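Local atomic coordinates of CG8862 (PDB entry 3ISM), a protein that probably cleaves DNA and RNA as a magnesium-dependent mitochondrial endonuclease of the His-Me finger clan, seen here in complex with its protein inhibitor. Residues 203-208 / 238-243; 226-231 / 249-254; 66-71 / 113-118. All blocks are in the same frame, centred on the assembly; numbering follows the deposited sequence.

Contact 1 of 3, residues 203-208 / 238-243; sequences LHMESY and LFFDQI
Met205 and Phe240 illustrate how a long, flexible side chain can span a gap that backbones leave wide: their CA atoms stand 9.6 Å apart, and no hydrogen bond joins the two segments. From Met205 CB, which heads toward the loop, the chain runs out almost straight, CG lying opposite the backbone N (chi1 180°) and the next bond also extended. SD lies alongside the CB-CG edge of Pro228, at the start of helix 228-235. A bend at the last torsion, -78°, then swings the methyl CE onto Phe240, where it lies 3.9 Å from CD2 and 4.1 Å from CB, approaching the ring obliquely. Strand 203-211 belongs to the large mixed sheet of the nuclease fold, between strands 189-197 and 250-251, and the loop 238-243 is part of the beta-alpha-beta connection that leads from it through helix 228-235 to strand 250-251. The Phe240 ring also meets Phe54 edge-to-face and touches Val195 and Tyr155 of the sheet. With its positive phi, Phe240 opens a type I turn, closed by the bond from Ile243 N to Phe240 O at 2.9 Å. The turn directs Ile243 back toward the strand, where its extended outer branch brings CD1 to Leu203 CD1 at 4.1 Å. Tyr25 touches both of these aliphatic side chains.

Contact 2 of 3, residues 226-231 / 249-254; sequences VPPESV and TTINGK
Pro228 and Ile251 meet where the beta-alpha-beta unit formed by strand 203-211, helix 228-235 and strand 250-251 brings the start of its helix up against its second strand. This is the close-packed part of the contact. Ile251 sends the branch methyl CG2 over to the proline ring, 3.8 Å from CD and 4.2 Å from CG. CG2 lies anti to the backbone N and points at the proline, while CG1 sits beside the N, and it is the short arm that touches. Met205 and Ser207 of strand 203-211 also touch the same proline.

The polar half of the contact is looser. Asn252 ND2 reaches Val226 O at 3.1 Å, but the N-H points well off the acceptor (133°) and the bond is weak. The amide's firmer partner lies in the neighbouring strand, where OD1 accepts from Ser207 N. Asn252 and Gly253, both with positive phi, form the corner of a type I' turn, whose ends are tied by Ile251 N to Lys254 O at 2.9 Å and Lys254 N to Ile251 O at 3.0 Å. On the solvent side, Gly253 and Lys254 of the turn are exposed, as is Pro227 on the facing segment. Pro227, at the N-cap position, nevertheless has a well-used carbonyl: its O takes Ser230 N at 3.0 Å and, in the carbonyl plane, Ser230 OG at 2.6 Å.

Contact 3 of 3, residues 66-71 / 113-118; sequences DAVDRS and KHCDET
Val68 and Arg70 both pack on Cys115 from the loop, an example of a small helix residue met by two side chains that are two residues apart in the facing segment. Cys115 carries SG opposite its backbone N (chi1 -173°), which sends the sulfur out toward the loop. There SG lies 3.9 Å from Arg70 CG and 4.1 Å from Val68 CG1, while its CB takes the same valine methyl at 3.9 Å. Only this one branch of Val68 does the touching.

Arg70 uses its stem for packing and its tip elsewhere. The chain leaves the backbone roughly extended, chi2 -173°, and then bends at chi3, 78°, carrying the guanidinium away from the sulfur. NH2 forms a salt bridge with Asp336 and a hydrogen bond with Tyr331 O, both of the CG4930 chain. The aliphatic stem packs on the helix residue while the charged end binds this inhibitor chain, which thus grips an arginine close to His101, the predicted proton acceptor.

Between the two loop residues Asp69 makes an Asx turn: OD1 accepts Ser71 N at 3.2 Å and Ser71 OG at 2.8 Å, both from the same face of the carboxylate plane and well above it. Thr118 OG1 folds back on Cys115 O at 2.7 Å, in the carbonyl plane.

Gln112 OE1, from the helix, accepts Asp69 N of the loop that runs between helices 59-62 and 89-92. Helix 112-116 itself lies in the connection joining strands 98-101 and 124-127, an antiparallel pair consistent with the two strands of the His-Me finger.

Contacts 1 and 2 adjoin, with centres 8 Å apart and segments that alternate along the chain. Segment 203-208 of contact 1 is bonded to both segments of contact 2: Ser207 OG binds Val226 O at 2.6 Å, and Leu203 O meets Thr249 N at 2.7 Å. Contact 3 stands well apart: its centre lies about 28 Å from that of contact 1 and 32 Å from that of contact 2, with nearest atoms about 18 and 21 Å apart, respectively. It alone borders the catalytic region. The Arg70 side chain is about 6 Å from that of His101, the predicted proton acceptor, and about 9 Å from a bound magnesium ion.

Contact 1 of 3, residues 203-208 / 238-243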
loop_
_atom_site.group_PDB
_atom_site.type_symbol
_atom_site.label_atom_id
_atom_site.label_comp_id
_atom_site.label_asym_id
_atom_site.label_seq_id
_atom_site.Cartn_x
_atom_site.Cartn_y
_atom_site.Cartn_z
ATOM N N LEU B 203 -10.274 8.361 30.479
ATOM C CA LEU B 203 -10.049 8.431 29.055
ATOM C C LEU B 203 -11.128 7.620 28.333
ATOM O O LEU B 203 -11.462 6.512 28.746
ATOM C CB LEU B 203 -8.642 7.934 28.728
ATOM C CG LEU B 203 -7.479 8.657 29.433
ATOM C CD1 LEU B 203 -6.135 8.038 29.069
ATOM C CD2 LEU B 203 -7.466 10.147 29.125
ATOM N N HIS B 204 -11.682 8.193 27.267
ATOM C CA HIS B 204 -12.746 7.547 26.506
ATOM C C HIS B 204 -12.376 7.509 25.042
ATOM O O HIS B 204 -12.073 8.544 24.455
ATOM C CB HIS B 204 -14.066 8.303 26.658
ATOM C CG HIS B 204 -14.470 8.528 28.079
ATOM N ND1 HIS B 204 -15.429 7.766 28.707
ATOM C CD2 HIS B 204 -14.024 9.412 29.001
ATOM C CE1 HIS B 204 -15.573 8.186 29.952
ATOM N NE2 HIS B 204 -14.736 9.188 30.153
ATOM N N MET B 205 -12.430 6.327 24.449
ATOM C CA MET B 205 -12.089 6.172 23.026
ATOM C C MET B 205 -13.301 5.902 22.135
ATOM O O MET B 205 -14.208 5.171 22.517
ATOM C CB MET B 205 -11.058 5.064 22.847
ATOM C CG MET B 205 -10.653 4.825 21.410
ATOM S SD MET B 205 -9.368 3.601 21.280
ATOM C CE MET B 205 -7.925 4.543 21.759
ATOM N N GLU B 206 -13.301 6.506 20.953
ATOM C CA GLU B 206 -14.264 6.185 19.899
ATOM C C GLU B 206 -13.489 5.897 18.621
ATOM O O GLU B 206 -12.447 6.490 18.377
ATOM C CB GLU B 206 -15.236 7.361 19.646
ATOM C CG GLU B 206 -16.105 7.740 20.829
ATOM C CD GLU B 206 -17.166 8.787 20.501
ATOM O OE1 GLU B 206 -17.273 9.237 19.335
ATOM O OE2 GLU B 206 -17.895 9.173 21.426
ATOM N N SER B 207 -13.988 4.976 17.804
ATOM C CA SER B 207 -13.379 4.752 16.495
ATOM C C SER B 207 -14.410 4.345 15.460
ATOM O O SER B 207 -15.294 3.526 15.735
ATOM C CB SER B 207 -12.236 3.728 16.564
ATOM O OG SER B 207 -12.656 2.533 17.172
ATOM N N TYR B 208 -14.267 4.923 14.269
ATOM C CA TYR B 208 -15.230 4.791 13.185
ATOM C C TYR B 208 -14.485 4.427 11.912
ATOM O O TYR B 208 -13.362 4.874 11.709
ATOM C CB TYR B 208 -15.954 6.120 12.944
ATOM C CG TYR B 208 -16.706 6.651 14.138
ATOM C CD1 TYR B 208 -18.081 6.469 14.251
ATOM C CD2 TYR B 208 -16.041 7.347 15.154
ATOM C CE1 TYR B 208 -18.772 6.954 15.346
ATOM C CE2 TYR B 208 -16.721 7.831 16.249
ATOM C CZ TYR B 208 -18.084 7.638 16.337
ATOM O OH TYR B 208 -18.753 8.100 17.430
ATOM N N LEU B 238 -0.482 1.851 14.799
ATOM C CA LEU B 238 -0.986 1.735 16.170
ATOM C C LEU B 238 -1.359 3.111 16.712
ATOM O O LEU B 238 -0.532 4.032 16.738
ATOM C CB LEU B 238 0.027 1.037 17.088
ATOM C CG LEU B 238 0.423 -0.411 16.751
ATOM C CD1 LEU B 238 1.714 -0.767 17.491
ATOM C CD2 LEU B 238 -0.683 -1.431 17.072
ATOM N N PHE B 239 -2.604 3.242 17.157
ATOM C CA PHE B 239 -3.127 4.527 17.641
ATOM C C PHE B 239 -3.067 4.602 19.152
ATOM O O PHE B 239 -3.298 3.596 19.852
ATOM C CB PHE B 239 -4.566 4.769 17.138
ATOM C CG PHE B 239 -4.729 4.556 15.661
ATOM C CD1 PHE B 239 -4.221 5.477 14.745
ATOM C CD2 PHE B 239 -5.375 3.426 15.182
ATOM C CE1 PHE B 239 -4.358 5.270 13.367
ATOM C CE2 PHE B 239 -5.510 3.201 13.814
ATOM C CZ PHE B 239 -5.011 4.141 12.900
ATOM N N PHE B 240 -2.720 5.790 19.654
ATOM C CA PHE B 240 -2.684 6.040 21.085
ATOM C C PHE B 240 -1.867 4.959 21.809
ATOM O O PHE B 240 -2.272 4.434 22.857
ATOM C CB PHE B 240 -4.123 6.175 21.624
ATOM C CG PHE B 240 -4.905 7.300 20.968
ATOM C CD1 PHE B 240 -4.797 8.610 21.440
ATOM C CD2 PHE B 240 -5.708 7.059 19.860
ATOM C CE1 PHE B 240 -5.487 9.643 20.830
ATOM C CE2 PHE B 240 -6.403 8.092 19.247
ATOM C CZ PHE B 240 -6.293 9.385 19.728
ATOM N N ASP B 241 -0.703 4.648 21.230
ATOM C CA ASP B 241 0.212 3.627 21.759
ATOM C C ASP B 241 0.689 3.874 23.193
ATOM O O ASP B 241 1.068 2.925 23.878
ATOM C CB ASP B 241 1.403 3.367 20.792
ATOM C CG ASP B 241 2.372 4.563 20.668
ATOM O OD1 ASP B 241 2.691 5.208 21.689
ATOM O OD2 ASP B 241 2.837 4.850 19.530
ATOM N N GLN B 242 0.653 5.130 23.651
ATOM C CA GLN B 242 0.990 5.458 25.048
ATOM C C GLN B 242 -0.114 5.087 26.049
ATOM O O GLN B 242 0.132 5.033 27.245
ATOM C CB GLN B 242 1.363 6.944 25.210
ATOM C CG GLN B 242 2.590 7.398 24.401
ATOM C CD GLN B 242 3.853 6.657 24.791
ATOM O OE1 GLN B 242 4.379 6.844 25.890
ATOM N NE2 GLN B 242 4.341 5.805 23.897
ATOM N N ILE B 243 -1.324 4.833 25.558
ATOM C CA ILE B 243 -2.427 4.368 26.407
ATOM C C ILE B 243 -2.572 2.844 26.354
ATOM O O ILE B 243 -2.769 2.274 25.286
ATOM C CB ILE B 243 -3.774 4.991 25.972
ATOM C CG1 ILE B 243 -3.643 6.510 25.837
ATOM C CG2 ILE B 243 -4.900 4.613 26.957
ATOM C CD1 ILE B 243 -4.884 7.207 25.280
#

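Contact 2 of 3, residues 226-231 / 249-254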
loop_
_atom_site.group_PDB
_atom_site.type_symbol
_atom_site.label_atom_id
_atom_site.label_comp_id
_atom_site.label_asym_id
_atom_site.label_seq_id
_atom_site.Cartn_x
_atom_site.Cartn_y
_atom_site.Cartn_z
ATOM N N VAL B 226 -16.384 0.761 14.975
ATOM C CA VAL B 226 -15.600 -0.464 14.815
ATOM C C VAL B 226 -14.599 -0.552 15.990
ATOM O O VAL B 226 -14.133 0.485 16.461
ATOM C CB VAL B 226 -14.796 -0.430 13.460
ATOM C CG1 VAL B 226 -14.181 -1.751 13.160
ATOM C CG2 VAL B 226 -15.686 -0.048 12.286
ATOM N N PRO B 227 -14.268 -1.777 16.469
ATOM C CA PRO B 227 -13.185 -1.884 17.444
ATOM C C PRO B 227 -11.890 -1.281 16.918
ATOM O O PRO B 227 -11.517 -1.553 15.783
ATOM C CB PRO B 227 -13.020 -3.399 17.618
ATOM C CG PRO B 227 -14.382 -3.942 17.348
ATOM C CD PRO B 227 -14.916 -3.089 16.231
ATOM N N PRO B 228 -11.203 -0.461 17.738
ATOM C CA PRO B 228 -9.980 0.231 17.306
ATOM C C PRO B 228 -8.895 -0.704 16.777
ATOM O O PRO B 228 -8.177 -0.327 15.857
ATOM C CB PRO B 228 -9.499 0.936 18.577
ATOM C CG PRO B 228 -10.236 0.280 19.706
ATOM C CD PRO B 228 -11.551 -0.138 19.132
ATOM N N GLU B 229 -8.816 -1.913 17.337
ATOM C CA GLU B 229 -7.832 -2.919 16.947
ATOM C C GLU B 229 -8.047 -3.373 15.510
ATOM O O GLU B 229 -7.104 -3.701 14.802
ATOM C CB GLU B 229 -7.905 -4.129 17.886
ATOM C CG GLU B 229 -7.494 -3.843 19.338
ATOM C CD GLU B 229 -8.601 -3.218 20.181
ATOM O OE1 GLU B 229 -9.780 -3.244 19.749
ATOM O OE2 GLU B 229 -8.282 -2.705 21.280
ATOM N N SER B 230 -9.299 -3.381 15.065
ATOM C CA SER B 230 -9.554 -3.738 13.670
ATOM C C SER B 230 -9.124 -2.610 12.729
ATOM O O SER B 230 -8.665 -2.878 11.622
ATOM C CB SER B 230 -11.017 -4.079 13.448
ATOM O OG SER B 230 -11.771 -2.902 13.580
ATOM N N VAL B 231 -9.235 -1.355 13.166
ATOM C CA VAL B 231 -8.666 -0.228 12.392
ATOM C C VAL B 231 -7.130 -0.341 12.326
ATOM O O VAL B 231 -6.530 -0.147 11.279
ATOM C CB VAL B 231 -9.048 1.172 12.987
ATOM C CG1 VAL B 231 -8.585 2.301 12.059
ATOM C CG2 VAL B 231 -10.557 1.302 13.250
ATOM N N THR B 249 -11.716 4.037 29.907
ATOM C CA THR B 249 -12.935 3.874 30.690
ATOM C C THR B 249 -14.033 3.311 29.796
ATOM O O THR B 249 -14.733 2.372 30.181
ATOM C CB THR B 249 -13.351 5.189 31.374
ATOM O OG1 THR B 249 -12.347 5.553 32.328
ATOM C CG2 THR B 249 -14.685 5.037 32.095
ATOM N N THR B 250 -14.165 3.877 28.597
ATOM C CA THR B 250 -15.097 3.354 27.607
ATOM C C THR B 250 -14.467 3.316 26.231
ATOM O O THR B 250 -13.558 4.094 25.923
ATOM C CB THR B 250 -16.404 4.186 27.489
ATOM O OG1 THR B 250 -16.082 5.507 27.052
ATOM C CG2 THR B 250 -17.170 4.250 28.824
ATOM N N ILE B 251 -14.967 2.399 25.410
ATOM C CA ILE B 251 -14.607 2.307 24.007
ATOM C C ILE B 251 -15.912 2.217 23.248
ATOM O O ILE B 251 -16.713 1.307 23.491
ATOM C CB ILE B 251 -13.778 1.047 23.720
ATOM C CG1 ILE B 251 -12.504 1.032 24.579
ATOM C CG2 ILE B 251 -13.500 0.936 22.233
ATOM C CD1 ILE B 251 -11.621 -0.203 24.384
ATOM N N ASN B 252 -16.128 3.168 22.345
ATOM C CA ASN B 252 -17.388 3.300 21.626
ATOM C C ASN B 252 -18.603 3.197 22.551
ATOM O O ASN B 252 -19.539 2.454 22.276
ATOM C CB ASN B 252 -17.468 2.303 20.461
ATOM C CG ASN B 252 -16.525 2.673 19.319
ATOM O OD1 ASN B 252 -16.400 3.843 18.968
ATOM N ND2 ASN B 252 -15.860 1.674 18.741
ATOM N N GLY B 253 -18.552 3.929 23.662
ATOM C CA GLY B 253 -19.658 3.983 24.611
ATOM C C GLY B 253 -19.842 2.752 25.478
ATOM O O GLY B 253 -20.850 2.621 26.144
ATOM N N LYS B 254 -18.859 1.862 25.487
ATOM C CA LYS B 254 -18.975 0.596 26.198
ATOM C C LYS B 254 -17.901 0.508 27.278
ATOM O O LYS B 254 -16.727 0.704 26.991
ATOM C CB LYS B 254 -18.840 -0.567 25.209
ATOM C CG LYS B 254 -19.109 -1.927 25.810
ATOM C CD LYS B 254 -18.604 -3.042 24.900
ATOM C CE LYS B 254 -18.616 -4.396 25.617
ATOM N NZ LYS B 254 -19.937 -4.689 26.243
#

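Contact 3 of 3, residues 66-71 / 113-118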
loop_
_atom_site.group_PDB
_atom_site.type_symbol
_atom_site.label_atom_id
_atom_site.label_comp_id
_atom_site.label_asym_id
_atom_site.label_seq_id
_atom_site.Cartn_x
_atom_site.Cartn_y
_atom_site.Cartn_z
ATOM N N ASP B 66 -14.612 34.995 14.088
ATOM C CA ASP B 66 -14.821 36.057 13.102
ATOM C C ASP B 66 -13.522 36.373 12.355
ATOM O O ASP B 66 -13.535 36.871 11.223
ATOM C CB ASP B 66 -15.346 37.330 13.786
ATOM C CG ASP B 66 -16.706 37.136 14.455
ATOM O OD1 ASP B 66 -17.200 35.991 14.527
ATOM O OD2 ASP B 66 -17.289 38.143 14.915
ATOM N N ALA B 67 -12.394 36.085 13.003
ATOM C CA ALA B 67 -11.074 36.348 12.428
ATOM C C ALA B 67 -10.608 35.245 11.474
ATOM O O ALA B 67 -9.512 35.321 10.913
ATOM C CB ALA B 67 -10.038 36.581 13.538
ATOM N N VAL B 68 -11.432 34.216 11.298
ATOM C CA VAL B 68 -11.121 33.152 10.344
ATOM C C VAL B 68 -12.139 33.144 9.202
ATOM O O VAL B 68 -13.304 32.796 9.394
ATOM C CB VAL B 68 -11.031 31.758 11.018
ATOM C CG1 VAL B 68 -10.791 30.679 9.969
ATOM C CG2 VAL B 68 -9.918 31.732 12.058
ATOM N N ASP B 69 -11.685 33.551 8.021
ATOM C CA ASP B 69 -12.513 33.551 6.824
ATOM C C ASP B 69 -12.052 32.414 5.919
ATOM O O ASP B 69 -11.012 32.519 5.253
ATOM C CB ASP B 69 -12.401 34.899 6.096
ATOM C CG ASP B 69 -13.479 35.092 5.022
ATOM O OD1 ASP B 69 -14.275 34.153 4.769
ATOM O OD2 ASP B 69 -13.527 36.198 4.430
ATOM N N ARG B 70 -12.835 31.335 5.900
ATOM C CA ARG B 70 -12.517 30.157 5.105
ATOM C C ARG B 70 -12.577 30.436 3.601
ATOM O O ARG B 70 -12.013 29.674 2.800
ATOM C CB ARG B 70 -13.410 28.961 5.483
ATOM C CG ARG B 70 -12.712 27.613 5.271
ATOM C CD ARG B 70 -13.622 26.400 5.481
ATOM N NE ARG B 70 -14.508 26.144 4.345
ATOM C CZ ARG B 70 -15.841 26.155 4.415
ATOM N NH1 ARG B 70 -16.446 26.398 5.567
ATOM N NH2 ARG B 70 -16.573 25.917 3.336
ATOM N N SER B 71 -13.222 31.542 3.229
ATOM C CA SER B 71 -13.375 31.931 1.827
ATOM C C SER B 71 -12.064 32.448 1.231
ATOM O O SER B 71 -11.926 32.549 0.004
ATOM C CB SER B 71 -14.491 32.978 1.667
ATOM O OG SER B 71 -14.044 34.293 1.986
ATOM N N LYS B 113 -4.156 31.364 9.367
ATOM C CA LYS B 113 -3.106 30.487 8.827
ATOM C C LYS B 113 -3.254 29.013 9.232
ATOM O O LYS B 113 -2.903 28.110 8.460
ATOM C CB LYS B 113 -1.718 31.037 9.187
ATOM C CG LYS B 113 -0.571 30.139 8.768
ATOM C CD LYS B 113 0.582 30.895 8.133
ATOM C CE LYS B 113 1.407 29.926 7.261
ATOM N NZ LYS B 113 2.646 30.574 6.704
ATOM N N HIS B 114 -3.793 28.775 10.425
ATOM C CA HIS B 114 -4.060 27.415 10.906
ATOM C C HIS B 114 -5.029 26.712 9.963
ATOM O O HIS B 114 -4.856 25.536 9.645
ATOM C CB HIS B 114 -4.659 27.450 12.319
ATOM C CG HIS B 114 -3.679 27.821 13.389
ATOM N ND1 HIS B 114 -3.986 27.752 14.729
ATOM C CD2 HIS B 114 -2.400 28.258 13.320
ATOM C CE1 HIS B 114 -2.945 28.143 15.440
ATOM N NE2 HIS B 114 -1.967 28.446 14.608
ATOM N N CYS B 115 -6.046 27.463 9.542
ATOM C CA CYS B 115 -7.075 27.021 8.614
ATOM C C CYS B 115 -6.511 26.915 7.193
ATOM O O CYS B 115 -6.727 25.906 6.510
ATOM C CB CYS B 115 -8.251 28.011 8.655
ATOM S SG CYS B 115 -9.703 27.497 7.703
ATOM N N ASP B 116 -5.786 27.956 6.766
ATOM C CA ASP B 116 -5.108 27.983 5.457
ATOM C C ASP B 116 -4.304 26.718 5.211
ATOM O O ASP B 116 -4.345 26.134 4.122
ATOM C CB ASP B 116 -4.156 29.183 5.353
ATOM C CG ASP B 116 -4.873 30.486 5.059
ATOM O OD1 ASP B 116 -5.987 30.442 4.504
ATOM O OD2 ASP B 116 -4.314 31.563 5.369
ATOM N N GLU B 117 -3.555 26.306 6.229
ATOM C CA GLU B 117 -2.691 25.138 6.118
ATOM C C GLU B 117 -3.431 23.801 5.899
ATOM O O GLU B 117 -2.822 22.825 5.452
ATOM C CB GLU B 117 -1.758 25.048 7.335
ATOM C CG GLU B 117 -0.644 26.113 7.402
ATOM C CD GLU B 117 -0.061 26.243 8.814
ATOM O OE1 GLU B 117 -0.345 25.365 9.658
ATOM O OE2 GLU B 117 0.659 27.227 9.097
ATOM N N THR B 118 -4.726 23.733 6.207
ATOM C CA THR B 118 -5.487 22.509 5.913
ATOM C C THR B 118 -5.815 22.396 4.422
ATOM O O THR B 118 -6.257 21.348 3.956
ATOM C CB THR B 118 -6.800 22.406 6.731
ATOM O OG1 THR B 118 -7.724 23.424 6.305
ATOM C CG2 THR B 118 -6.518 22.577 8.223
#